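Uncharacterized protein SPT16D (Chaetomium thermophilum var. thermophilum, PDB 4KHB) forms part of the FACT complex, a probable histone chaperone that reorganizes nucleosomes during transcription, replication and DNA repair, and here contributes the PH-like domain that pairs with Pob3N. Local coordinates at residues Arg8-Tyr12 against Pro46-Thr51. Residues are numbered along the deposited sequence; the frame is centred on the assembly and turned at random.
Sequences RFESY and PFHINT
An aromatic and apolar packing contact lays the loop Arg8-Tyr12, extended through Phe9 and Glu10 and kinked at Ser11 (phi/psi -71/-65), against the end of strand 43-48 and the following 3-10 turn, in the PH-like domain of Spt16. The backbones come closest at Ser11 and His48, with CA atoms 5.8 Å apart. His48 (chi1 t) is held by its own turn, Asn50 N donating to His48 ND1 at 3.1 Å. Phe9 (chi1 p) lies across His48 and Asn50, which meet the same side of its ring: Phe9 CB sits over the His48 ring face, Phe9 CD1 reaches His48 CG at 3.3 Å, and Asn50 CB lies over the phenyl face, 3.6 Å from Phe9 CE2. Tyr12 CD2 meets Pro46 CG at 4.0 Å, while Tyr12 OH is hydrogen-bonded to Asp30 OD2. Trp108 of the Pob3N chain packs edge-to-face on Phe9, and Ser11 OG is hydrogen-bonded to Arg106 O of that chain. With polar links directed elsewhere, CH-pi and van der Waals contacts join the segments within the heterodimer interface.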
# COMPACT_ATOMS: atom_id res chain seq x y z
N ARG A 8 -6.89 -10.44 21.38
CA ARG A 8 -7.15 -9.33 20.46
C ARG A 8 -6.22 -8.15 20.68
O ARG A 8 -6.11 -7.62 21.79
CB ARG A 8 -8.60 -8.87 20.58
CG ARG A 8 -8.95 -7.71 19.67
CD ARG A 8 -10.46 -7.51 19.57
NE ARG A 8 -10.80 -6.41 18.67
CZ ARG A 8 -11.46 -6.58 17.53
NH1 ARG A 8 -11.87 -7.79 17.17
NH2 ARG A 8 -11.74 -5.54 16.76
N PHE A 9 -5.55 -7.74 19.61
CA PHE A 9 -4.72 -6.54 19.62
C PHE A 9 -5.15 -5.62 18.48
O PHE A 9 -5.92 -6.03 17.61
CB PHE A 9 -3.23 -6.88 19.52
CG PHE A 9 -2.89 -7.77 18.37
CD1 PHE A 9 -2.61 -7.24 17.12
CD2 PHE A 9 -2.81 -9.15 18.55
CE1 PHE A 9 -2.28 -8.06 16.06
CE2 PHE A 9 -2.48 -9.97 17.49
CZ PHE A 9 -2.21 -9.43 16.25
N GLU A 10 -4.65 -4.39 18.49
CA GLU A 10 -5.05 -3.38 17.52
C GLU A 10 -4.02 -2.27 17.49
O GLU A 10 -3.72 -1.66 18.52
CB GLU A 10 -6.42 -2.82 17.92
CG GLU A 10 -6.72 -1.44 17.34
CD GLU A 10 -8.04 -0.89 17.85
OE1 GLU A 10 -8.07 0.30 18.23
OE2 GLU A 10 -9.04 -1.64 17.87
N SER A 11 -3.47 -2.00 16.31
CA SER A 11 -2.43 -0.99 16.18
C SER A 11 -3.00 0.41 16.35
O SER A 11 -2.68 1.11 17.32
CB SER A 11 -1.72 -1.11 14.82
OG SER A 11 -1.04 -2.35 14.71
N TYR A 12 -3.86 0.81 15.42
CA TYR A 12 -4.46 2.14 15.45
C TYR A 12 -5.97 2.09 15.25
O TYR A 12 -6.50 1.11 14.72
CB TYR A 12 -3.83 3.03 14.36
CG TYR A 12 -2.33 3.18 14.47
CD1 TYR A 12 -1.75 3.97 15.45
CD2 TYR A 12 -1.49 2.54 13.57
CE1 TYR A 12 -0.38 4.11 15.54
CE2 TYR A 12 -0.12 2.67 13.65
CZ TYR A 12 0.43 3.46 14.63
OH TYR A 12 1.80 3.60 14.71
N PRO A 46 0.20 -0.40 8.67
CA PRO A 46 0.58 -0.85 10.01
C PRO A 46 0.62 -2.37 10.12
O PRO A 46 -0.25 -3.04 9.57
CB PRO A 46 -0.54 -0.30 10.91
CG PRO A 46 -1.31 0.67 10.06
CD PRO A 46 -1.15 0.20 8.66
N PHE A 47 1.62 -2.89 10.82
CA PHE A 47 1.64 -4.30 11.20
C PHE A 47 2.03 -4.40 12.66
O PHE A 47 3.09 -3.92 13.07
CB PHE A 47 2.61 -5.09 10.31
CG PHE A 47 2.12 -5.29 8.90
CD1 PHE A 47 1.25 -6.32 8.60
CD2 PHE A 47 2.55 -4.45 7.88
CE1 PHE A 47 0.80 -6.51 7.30
CE2 PHE A 47 2.10 -4.63 6.58
CZ PHE A 47 1.23 -5.67 6.29
N HIS A 48 1.17 -5.03 13.46
CA HIS A 48 1.40 -5.14 14.89
C HIS A 48 2.51 -6.13 15.17
O HIS A 48 2.72 -7.06 14.39
CB HIS A 48 0.11 -5.56 15.60
CG HIS A 48 0.12 -5.33 17.08
ND1 HIS A 48 0.73 -6.20 17.96
CD2 HIS A 48 -0.41 -4.34 17.83
CE1 HIS A 48 0.58 -5.75 19.19
NE2 HIS A 48 -0.11 -4.62 19.14
N ILE A 49 3.23 -5.93 16.27
CA ILE A 49 4.38 -6.78 16.60
C ILE A 49 3.98 -8.23 16.89
O ILE A 49 4.77 -9.15 16.66
CB ILE A 49 5.18 -6.20 17.78
CG1 ILE A 49 6.55 -6.88 17.90
CG2 ILE A 49 4.41 -6.36 19.08
CD1 ILE A 49 7.48 -6.56 16.76
N ASN A 50 2.76 -8.43 17.37
CA ASN A 50 2.25 -9.77 17.68
C ASN A 50 1.99 -10.60 16.43
O ASN A 50 1.62 -11.77 16.51
CB ASN A 50 0.98 -9.67 18.52
CG ASN A 50 1.24 -9.11 19.91
OD1 ASN A 50 2.38 -8.96 20.33
ND2 ASN A 50 0.16 -8.79 20.63
N THR A 51 2.17 -9.96 15.28
CA THR A 51 1.91 -10.57 13.98
C THR A 51 3.24 -11.01 13.35
O THR A 51 3.27 -11.80 12.41
CB THR A 51 1.13 -9.57 13.08
OG1 THR A 51 -0.02 -10.21 12.52
CG2 THR A 51 2.00 -9.03 11.96